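Local coordinates for protein LST4 (Kluyveromyces lactis, PDB 4ZY8), which probably supports amino acid uptake from outside the cell and protein trafficking from the Golgi to the plasma membrane, this construct being its longin domain of the DENN family, at residues G10-L19 and T93-V102; L81-N89 and S118-L129. All coordinates share one frame; numbering follows the deposited sequence.

In the fold
Both contacts lie within the longin domain, their centres about 9 Å apart. Contact 1 pairs strand 12-17 with strand 95-103 inside the five-stranded antiparallel sheet; contact 2 lays helix 114-134 against the neighbouring strand 79-87. Along the chain the segments alternate: 10-19, 81-89, 93-102 and 118-129. Strands 79-87 and 95-103 follow one another and lie side by side, with probable hydrogen bonds from I98 N to R84 O and from I96 N to F86 O. The first strand is thereby joined through strand 95-103 to the strand that carries the helix, tying the N-terminal part of the domain to its later helical layer.

Contact 1: residues G10-L19 and T93-V102; sequences GFRLIISQEL and TLRIAISCCV
E18 turns its CG anti to its own carbonyl carbon (chi1 -71°) and then runs extended, while the R95 chain bends at chi3 (-62°), so that carboxylate and guanidinium meet beside the strand ends with their planes 59° apart. R95 NE reaches E18 OE1 at 3.1 Å; the oxygen lies in the guanidinium plane, but the nitrogen comes from above the carboxylate plane, and backbone R95 N approaches E18 OE1 from the same face, also at 3.1 Å. The second link of the salt bridge, R95 NH2 to E18 OE2, is modelled so short that its exact length is doubtful. From here strand 95-102, the middle one of the five-stranded longin sheet, pairs antiparallel with strand 12-17 through reciprocal backbone bonds at R12/C101, I14/S99 and S16/A97. On the face with S16 and S99 a water donates to I14 O at 2.8 Å and hydrogen-bonds S16 OG and S99 OG, the latter also bonded to T83 OG1. On the other face L13 CD1 lies alongside I98 CG2 at 4.0 Å. C100 SG sits obliquely beside the F11 ring, 4.0 Å from F11 CB. Helices pack on both faces: the one with L13, I98 and C100 meets F159 of helix 150-166 through largely apolar side chains, while the one with S16 and S99, under helix 47-55, also takes in hydroxyls and a water; the ion pair spans the strands where the ladder ends.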
loop_
_atom_site.group_PDB
_atom_site.type_symbol
_atom_site.label_atom_id
_atom_site.label_comp_id
_atom_site.label_asym_id
_atom_site.label_seq_id
_atom_site.Cartn_x
_atom_site.Cartn_y
_atom_site.Cartn_z
ATOM N N GLY A 10 9.354 -12.939 -2.148
ATOM C CA GLY A 10 7.978 -12.935 -1.725
ATOM C C GLY A 10 7.479 -11.600 -1.250
ATOM O O GLY A 10 8.242 -10.824 -0.759
ATOM N N PHE A 11 6.184 -11.366 -1.383
ATOM C CA PHE A 11 5.538 -10.143 -0.938
ATOM C C PHE A 11 4.037 -10.298 -0.743
ATOM O O PHE A 11 3.417 -11.166 -1.294
ATOM C CB PHE A 11 5.829 -8.965 -1.874
ATOM C CG PHE A 11 5.094 -9.015 -3.162
ATOM C CD1 PHE A 11 5.543 -9.780 -4.177
ATOM C CD2 PHE A 11 3.952 -8.305 -3.344
ATOM C CE1 PHE A 11 4.874 -9.835 -5.357
ATOM C CE2 PHE A 11 3.278 -8.346 -4.525
ATOM C CZ PHE A 11 3.730 -9.125 -5.529
ATOM N N ARG A 12 3.466 -9.419 0.048
ATOM C CA ARG A 12 2.025 -9.348 0.166
ATOM C C ARG A 12 1.574 -7.907 -0.056
ATOM O O ARG A 12 2.011 -6.990 0.645
ATOM C CB ARG A 12 1.577 -9.862 1.536
ATOM C CG ARG A 12 0.076 -9.816 1.769
ATOM C CD ARG A 12 -0.289 -10.344 3.164
ATOM N NE ARG A 12 -1.736 -10.297 3.392
ATOM C CZ ARG A 12 -2.320 -10.553 4.561
ATOM N NH1 ARG A 12 -1.585 -10.861 5.618
ATOM N NH2 ARG A 12 -3.641 -10.489 4.675
ATOM N N LEU A 13 0.690 -7.713 -1.027
ATOM C CA LEU A 13 0.205 -6.381 -1.356
ATOM C C LEU A 13 -1.231 -6.216 -0.876
ATOM O O LEU A 13 -2.118 -6.985 -1.270
ATOM C CB LEU A 13 0.288 -6.142 -2.873
ATOM C CG LEU A 13 -0.316 -4.846 -3.424
ATOM C CD1 LEU A 13 0.464 -3.607 -2.922
ATOM C CD2 LEU A 13 -0.402 -4.856 -4.949
ATOM N N ILE A 14 -1.479 -5.244 -0.031
ATOM C CA ILE A 14 -2.810 -4.904 0.382
ATOM C C ILE A 14 -3.224 -3.510 -0.039
ATOM O O ILE A 14 -2.582 -2.576 0.295
ATOM C CB ILE A 14 -2.922 -4.993 1.891
ATOM C CG1 ILE A 14 -2.501 -6.357 2.339
ATOM C CG2 ILE A 14 -4.332 -4.763 2.338
ATOM C CD1 ILE A 14 -1.355 -6.291 3.294
ATOM N N ILE A 15 -4.319 -3.388 -0.764
ATOM C CA ILE A 15 -4.900 -2.083 -1.034
ATOM C C ILE A 15 -6.141 -2.008 -0.164
ATOM O O ILE A 15 -7.007 -2.872 -0.256
ATOM C CB ILE A 15 -5.245 -1.895 -2.521
ATOM C CG1 ILE A 15 -3.986 -2.049 -3.385
ATOM C CG2 ILE A 15 -5.912 -0.539 -2.753
ATOM C CD1 ILE A 15 -4.284 -2.045 -4.874
ATOM N N SER A 16 -6.216 -0.999 0.697
ATOM C CA SER A 16 -7.360 -0.865 1.591
ATOM C C SER A 16 -7.759 0.587 1.721
ATOM O O SER A 16 -6.988 1.488 1.333
ATOM C CB SER A 16 -7.048 -1.452 2.966
ATOM O OG SER A 16 -5.889 -0.864 3.552
ATOM N N GLN A 17 -8.955 0.824 2.265
ATOM C CA GLN A 17 -9.393 2.196 2.540
ATOM C C GLN A 17 -10.339 2.375 3.745
ATOM O O GLN A 17 -10.999 1.423 4.164
ATOM C CB GLN A 17 -10.036 2.760 1.271
ATOM C CG GLN A 17 -11.318 2.101 0.865
ATOM C CD GLN A 17 -11.984 2.809 -0.303
ATOM O OE1 GLN A 17 -12.272 2.193 -1.327
ATOM N NE2 GLN A 17 -12.253 4.102 -0.145
ATOM N N GLU A 18 -10.370 3.593 4.303
ATOM C CA GLU A 18 -11.314 3.960 5.367
ATOM C C GLU A 18 -12.689 4.295 4.822
ATOM O O GLU A 18 -12.816 4.748 3.685
ATOM C CB GLU A 18 -10.817 5.163 6.173
ATOM C CG GLU A 18 -9.620 4.919 7.079
ATOM C CD GLU A 18 -9.167 6.200 7.780
ATOM O OE1 GLU A 18 -9.304 7.300 7.181
ATOM O OE2 GLU A 18 -8.676 6.106 8.929
ATOM N N LEU A 19 -13.709 4.021 5.603
ATOM C CA LEU A 19 -15.049 4.452 5.296
ATOM C C LEU A 19 -15.437 5.269 6.480
ATOM O O LEU A 19 -14.717 5.313 7.441
ATOM C CB LEU A 19 -15.981 3.267 5.217
ATOM C CG LEU A 19 -15.941 2.188 4.155
ATOM C CD1 LEU A 19 -14.688 2.181 3.344
ATOM C CD2 LEU A 19 -16.113 0.854 4.823
ATOM N N THR A 93 -11.835 13.264 4.283
ATOM C CA THR A 93 -11.235 12.857 5.547
ATOM C C THR A 93 -10.873 11.364 5.507
ATOM O O THR A 93 -10.271 10.831 6.441
ATOM C CB THR A 93 -12.191 13.126 6.735
ATOM O OG1 THR A 93 -13.378 12.340 6.575
ATOM C CG2 THR A 93 -12.595 14.588 6.771
ATOM N N LEU A 94 -11.265 10.699 4.428
ATOM C CA LEU A 94 -11.067 9.256 4.271
ATOM C C LEU A 94 -9.738 8.911 3.604
ATOM O O LEU A 94 -9.378 9.513 2.598
ATOM C CB LEU A 94 -12.223 8.655 3.463
ATOM C CG LEU A 94 -13.635 8.786 4.052
ATOM C CD1 LEU A 94 -14.625 8.017 3.210
ATOM C CD2 LEU A 94 -13.650 8.249 5.474
ATOM N N ARG A 95 -9.056 7.888 4.106
ATOM C CA ARG A 95 -7.742 7.533 3.587
ATOM C C ARG A 95 -7.763 6.242 2.764
ATOM O O ARG A 95 -8.571 5.337 3.014
ATOM C CB ARG A 95 -6.750 7.390 4.745
ATOM C CG ARG A 95 -6.422 8.701 5.444
ATOM C CD ARG A 95 -5.560 8.488 6.670
ATOM N NE ARG A 95 -6.242 7.671 7.660
ATOM C CZ ARG A 95 -5.657 7.171 8.740
ATOM N NH1 ARG A 95 -4.371 7.415 8.965
ATOM N NH2 ARG A 95 -6.359 6.439 9.599
ATOM N N ILE A 96 -6.918 6.205 1.736
ATOM C CA ILE A 96 -6.659 4.991 0.984
ATOM C C ILE A 96 -5.222 4.582 1.255
ATOM O O ILE A 96 -4.330 5.432 1.294
ATOM C CB ILE A 96 -6.861 5.174 -0.523
ATOM C CG1 ILE A 96 -8.322 5.467 -0.844
ATOM C CG2 ILE A 96 -6.410 3.937 -1.274
ATOM C CD1 ILE A 96 -8.562 5.692 -2.331
ATOM N N ALA A 97 -4.984 3.288 1.425
ATOM C CA ALA A 97 -3.637 2.813 1.669
ATOM C C ALA A 97 -3.204 1.755 0.651
ATOM O O ALA A 97 -3.978 0.867 0.250
ATOM C CB ALA A 97 -3.507 2.260 3.076
ATOM N N ILE A 98 -1.958 1.890 0.224
ATOM C CA ILE A 98 -1.288 0.871 -0.568
ATOM C C ILE A 98 -0.150 0.347 0.291
ATOM O O ILE A 98 0.819 1.073 0.541
ATOM C CB ILE A 98 -0.756 1.429 -1.896
ATOM C CG1 ILE A 98 -1.894 2.103 -2.666
ATOM C CG2 ILE A 98 -0.076 0.317 -2.711
ATOM C CD1 ILE A 98 -1.467 2.795 -3.886
ATOM N N SER A 99 -0.282 -0.884 0.784
ATOM C CA SER A 99 0.686 -1.426 1.746
ATOM C C SER A 99 1.335 -2.708 1.253
ATOM O O SER A 99 0.679 -3.569 0.664
ATOM C CB SER A 99 0.017 -1.714 3.101
ATOM O OG SER A 99 -0.652 -0.590 3.638
ATOM N N CYS A 100 2.599 -2.895 1.590
ATOM C CA CYS A 100 3.302 -4.065 1.119
ATOM C C CYS A 100 4.147 -4.698 2.220
ATOM O O CYS A 100 4.886 -3.999 2.912
ATOM C CB CYS A 100 4.174 -3.700 -0.086
ATOM S SG CYS A 100 4.966 -5.131 -0.897
ATOM N N CYS A 101 4.012 -6.014 2.393
ATOM C CA CYS A 101 4.863 -6.767 3.320
ATOM C C CYS A 101 5.993 -7.448 2.563
ATOM O O CYS A 101 5.752 -8.106 1.559
ATOM C CB CYS A 101 4.066 -7.837 4.079
ATOM S SG CYS A 101 2.532 -7.284 4.828
ATOM N N VAL A 102 7.200 -7.323 3.065
ATOM C CA VAL A 102 8.340 -8.072 2.593
ATOM C C VAL A 102 9.182 -8.540 3.779
ATOM O O VAL A 102 9.017 -8.073 4.869
ATOM C CB VAL A 102 9.228 -7.246 1.641
ATOM C CG1 VAL A 102 8.540 -7.005 0.325
ATOM C CG2 VAL A 102 9.636 -5.934 2.268
HETATM O O HOH W 1 -3.157 -1.235 2.701
#

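Contact 2: residues L81-N89 and S118-L129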
loop_
_atom_site.group_PDB
_atom_site.type_symbol
_atom_site.label_atom_id
_atom_site.label_comp_id
_atom_site.label_asym_id
_atom_site.label_seq_id
_atom_site.Cartn_x
_atom_site.Cartn_y
_atom_site.Cartn_z
ATOM N N LEU A 81 6.824 -3.714 6.674
ATOM C CA LEU A 81 5.616 -3.243 6.007
ATOM C C LEU A 81 5.804 -1.807 5.537
ATOM O O LEU A 81 6.072 -0.930 6.363
ATOM C CB LEU A 81 4.406 -3.355 6.954
ATOM C CG LEU A 81 3.025 -2.870 6.492
ATOM C CD1 LEU A 81 2.448 -3.802 5.441
ATOM C CD2 LEU A 81 2.054 -2.767 7.678
ATOM N N PHE A 82 5.719 -1.555 4.229
ATOM C CA PHE A 82 5.764 -0.169 3.780
ATOM C C PHE A 82 4.444 0.250 3.145
ATOM O O PHE A 82 3.858 -0.470 2.339
ATOM C CB PHE A 82 6.964 0.105 2.851
ATOM C CG PHE A 82 7.017 -0.718 1.571
ATOM C CD1 PHE A 82 6.598 -0.176 0.364
ATOM C CD2 PHE A 82 7.555 -1.994 1.563
ATOM C CE1 PHE A 82 6.685 -0.906 -0.830
ATOM C CE2 PHE A 82 7.654 -2.738 0.376
ATOM C CZ PHE A 82 7.220 -2.185 -0.820
ATOM N N THR A 83 3.982 1.423 3.556
ATOM C CA THR A 83 2.640 1.896 3.244
ATOM C C THR A 83 2.621 3.306 2.664
ATOM O O THR A 83 3.164 4.230 3.254
ATOM C CB THR A 83 1.751 1.909 4.526
ATOM O OG1 THR A 83 1.587 0.579 5.009
ATOM C CG2 THR A 83 0.364 2.502 4.232
ATOM N N ARG A 84 1.959 3.462 1.529
ATOM C CA ARG A 84 1.602 4.775 1.006
ATOM C C ARG A 84 0.159 5.053 1.384
ATOM O O ARG A 84 -0.740 4.303 0.995
ATOM C CB ARG A 84 1.774 4.820 -0.515
ATOM C CG ARG A 84 1.035 5.964 -1.247
ATOM C CD ARG A 84 1.611 7.356 -0.935
ATOM N NE ARG A 84 3.065 7.436 -1.174
ATOM C CZ ARG A 84 3.654 7.884 -2.280
ATOM N NH1 ARG A 84 2.937 8.310 -3.320
ATOM N NH2 ARG A 84 4.983 7.904 -2.340
ATOM N N ILE A 85 -0.088 6.132 2.115
ATOM C CA ILE A 85 -1.459 6.422 2.498
ATOM C C ILE A 85 -1.782 7.837 2.000
ATOM O O ILE A 85 -0.942 8.715 2.057
ATOM C CB ILE A 85 -1.653 6.235 4.032
ATOM C CG1 ILE A 85 -3.118 6.284 4.439
ATOM C CG2 ILE A 85 -0.782 7.186 4.849
ATOM C CD1 ILE A 85 -3.335 5.665 5.806
ATOM N N PHE A 86 -2.954 8.022 1.408
ATOM C CA PHE A 86 -3.320 9.301 0.801
ATOM C C PHE A 86 -4.814 9.546 0.869
ATOM O O PHE A 86 -5.588 8.619 1.101
ATOM C CB PHE A 86 -2.861 9.376 -0.660
ATOM C CG PHE A 86 -3.373 8.250 -1.521
ATOM C CD1 PHE A 86 -2.707 7.038 -1.560
ATOM C CD2 PHE A 86 -4.497 8.421 -2.314
ATOM C CE1 PHE A 86 -3.171 5.991 -2.351
ATOM C CE2 PHE A 86 -4.967 7.386 -3.111
ATOM C CZ PHE A 86 -4.296 6.162 -3.125
ATOM N N TYR A 87 -5.215 10.776 0.634
ATOM C CA TYR A 87 -6.604 11.167 0.643
ATOM C C TYR A 87 -7.171 11.288 -0.763
ATOM O O TYR A 87 -6.467 11.644 -1.668
ATOM C CB TYR A 87 -6.751 12.500 1.365
ATOM C CG TYR A 87 -6.422 12.449 2.823
ATOM C CD1 TYR A 87 -5.138 12.630 3.262
ATOM C CD2 TYR A 87 -7.399 12.218 3.759
ATOM C CE1 TYR A 87 -4.833 12.569 4.581
ATOM C CE2 TYR A 87 -7.103 12.164 5.089
ATOM C CZ TYR A 87 -5.814 12.341 5.497
ATOM O OH TYR A 87 -5.508 12.293 6.809
ATOM N N LEU A 88 -8.460 11.043 -0.933
ATOM C CA LEU A 88 -9.068 11.182 -2.242
ATOM C C LEU A 88 -8.908 12.569 -2.779
ATOM O O LEU A 88 -8.680 12.754 -3.930
ATOM C CB LEU A 88 -10.531 10.789 -2.236
ATOM C CG LEU A 88 -11.414 11.344 -3.366
ATOM C CD1 LEU A 88 -10.803 11.296 -4.747
ATOM C CD2 LEU A 88 -12.806 10.769 -3.370
ATOM N N ASN A 89 -9.059 13.549 -1.925
ATOM C CA ASN A 89 -8.921 14.928 -2.325
ATOM C C ASN A 89 -8.806 15.824 -1.102
ATOM O O ASN A 89 -8.805 15.340 0.030
ATOM C CB ASN A 89 -10.114 15.354 -3.196
ATOM C CG ASN A 89 -11.458 15.047 -2.548
ATOM O OD1 ASN A 89 -11.771 15.578 -1.485
ATOM N ND2 ASN A 89 -12.266 14.199 -3.197
ATOM N N SER A 118 9.300 5.159 -4.149
ATOM C CA SER A 118 8.396 6.284 -3.888
ATOM C C SER A 118 7.803 6.854 -5.162
ATOM O O SER A 118 6.612 7.174 -5.237
ATOM C CB SER A 118 9.137 7.394 -3.139
ATOM O OG SER A 118 8.286 8.501 -2.983
ATOM N N SER A 119 8.628 6.959 -6.188
ATOM C CA SER A 119 8.121 7.409 -7.480
ATOM C C SER A 119 7.122 6.387 -8.115
ATOM O O SER A 119 6.130 6.775 -8.732
ATOM C CB SER A 119 9.296 7.705 -8.414
ATOM O OG SER A 119 8.835 8.062 -9.699
ATOM N N PHE A 120 7.379 5.092 -7.980
ATOM C CA PHE A 120 6.429 4.090 -8.482
ATOM C C PHE A 120 5.118 4.100 -7.662
ATOM O O PHE A 120 4.044 3.872 -8.194
ATOM C CB PHE A 120 7.044 2.693 -8.448
ATOM C CG PHE A 120 8.161 2.490 -9.445
ATOM C CD1 PHE A 120 8.066 2.986 -10.725
ATOM C CD2 PHE A 120 9.300 1.781 -9.094
ATOM C CE1 PHE A 120 9.091 2.780 -11.647
ATOM C CE2 PHE A 120 10.341 1.582 -10.023
ATOM C CZ PHE A 120 10.227 2.076 -11.284
ATOM N N LEU A 121 5.233 4.356 -6.363
ATOM C CA LEU A 121 4.055 4.471 -5.512
ATOM C C LEU A 121 3.233 5.679 -5.930
ATOM O O LEU A 121 1.996 5.599 -5.931
ATOM C CB LEU A 121 4.465 4.567 -4.032
ATOM C CG LEU A 121 4.930 3.227 -3.457
ATOM C CD1 LEU A 121 5.508 3.359 -2.066
ATOM C CD2 LEU A 121 3.779 2.185 -3.455
ATOM N N ASP A 122 3.880 6.762 -6.338
ATOM C CA ASP A 122 3.186 7.925 -6.864
ATOM C C ASP A 122 2.315 7.546 -8.043
ATOM O O ASP A 122 1.205 7.960 -8.099
ATOM C CB ASP A 122 4.103 9.044 -7.342
ATOM C CG ASP A 122 4.937 9.665 -6.256
ATOM O OD1 ASP A 122 4.524 9.743 -5.093
ATOM O OD2 ASP A 122 6.036 10.110 -6.589
ATOM N N GLN A 123 2.847 6.774 -8.981
ATOM C CA GLN A 123 2.059 6.346 -10.141
ATOM C C GLN A 123 0.860 5.507 -9.652
ATOM O O GLN A 123 -0.263 5.706 -10.107
ATOM C CB GLN A 123 2.897 5.506 -11.120
ATOM C CG GLN A 123 4.254 6.093 -11.521
ATOM C CD GLN A 123 4.965 5.223 -12.571
ATOM O OE1 GLN A 123 4.712 4.017 -12.675
ATOM N NE2 GLN A 123 5.910 5.807 -13.275
ATOM N N CYS A 124 1.103 4.601 -8.703
ATOM C CA CYS A 124 0.003 3.774 -8.141
ATOM C C CYS A 124 -1.094 4.634 -7.515
ATOM O O CYS A 124 -2.296 4.388 -7.723
ATOM C CB CYS A 124 0.542 2.797 -7.103
ATOM S SG CYS A 124 1.658 1.532 -7.816
ATOM N N GLU A 125 -0.676 5.640 -6.749
ATOM C CA GLU A 125 -1.601 6.602 -6.160
ATOM C C GLU A 125 -2.386 7.341 -7.256
ATOM O O GLU A 125 -3.601 7.427 -7.161
ATOM C CB GLU A 125 -0.855 7.594 -5.245
ATOM C CG GLU A 125 -1.718 8.731 -4.712
ATOM C CD GLU A 125 -0.923 9.719 -3.844
ATOM O OE1 GLU A 125 0.047 9.298 -3.181
ATOM O OE2 GLU A 125 -1.266 10.922 -3.843
ATOM N N ASN A 126 -1.714 7.854 -8.294
ATOM C CA ASN A 126 -2.420 8.483 -9.432
ATOM C C ASN A 126 -3.457 7.567 -10.073
ATOM O O ASN A 126 -4.510 8.018 -10.521
ATOM C CB ASN A 126 -1.465 8.871 -10.591
ATOM C CG ASN A 126 -0.502 9.985 -10.225
ATOM O OD1 ASN A 126 -0.759 10.764 -9.306
ATOM N ND2 ASN A 126 0.592 10.100 -10.995
ATOM N N THR A 127 -3.123 6.282 -10.163
ATOM C CA THR A 127 -3.980 5.325 -10.868
ATOM C C THR A 127 -5.307 5.092 -10.125
ATOM O O THR A 127 -6.400 5.113 -10.720
ATOM C CB THR A 127 -3.235 3.998 -11.078
ATOM O OG1 THR A 127 -2.110 4.223 -11.939
ATOM C CG2 THR A 127 -4.154 2.947 -11.734
ATOM N N LEU A 128 -5.198 4.880 -8.826
ATOM C CA LEU A 128 -6.375 4.660 -7.987
ATOM C C LEU A 128 -7.238 5.934 -7.915
ATOM O O LEU A 128 -8.467 5.860 -7.904
ATOM C CB LEU A 128 -5.957 4.203 -6.600
ATOM C CG LEU A 128 -5.256 2.837 -6.535
ATOM C CD1 LEU A 128 -4.891 2.458 -5.102
ATOM C CD2 LEU A 128 -6.061 1.711 -7.206
ATOM N N LEU A 129 -6.593 7.103 -7.869
ATOM C CA LEU A 129 -7.341 8.363 -7.854
ATOM C C LEU A 129 -8.120 8.583 -9.143
ATOM O O LEU A 129 -9.239 9.079 -9.115
ATOM C CB LEU A 129 -6.405 9.559 -7.605
ATOM C CG LEU A 129 -5.843 9.627 -6.181
ATOM C CD1 LEU A 129 -4.840 10.790 -6.026
ATOM C CD2 LEU A 129 -7.003 9.745 -5.180
#
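R84 NH1 donates to two carboxylates of the helix, D122 OD1 at 2.8 Å and E125 OE1 at 3.1 Å, and this salt-bridge network is the polar centre of the contact. D122 OD1 lies near the guanidinium plane, whereas the E125 carboxylate stands almost perpendicular to it. R84 NH2 adds weak bonds to D122 OD1 and to the backbone S118 O. The chain of R84 reaches this position by folding at chi2 (68°) and chi3 (53°), which lays its guanidinium against L121, whose CB rests 3.8 Å from R84 CZ and covers one face. Next to it, E125 CG sits squarely over the F86 ring, 3.5 Å from the ring centroid in a CH-pi contact, and the E125 carboxylate stacks nearly parallel to the ring. The ring edge is met by L129 CD2, 3.7 Å from F86 CE2, and by L128 CD1, 4.2 Å from F86 CZ. Helix 118-129 crosses strand 81-87 at 40° in this way, forming part of the helical layer on one face of the longin sheet. An alanine in place of R84 would probably leave D122 and E125 without their shared positive mate and uncover L121 CB. Further out, R84 NE forms a salt bridge with D69 of the adjacent strand 68-74, which helps fix the guanidinium's rotation. S67 OG bonds weakly to E125 OE1, while L121 leans on F159 of helix 150-166 and F86 on I96 of strand 95-103.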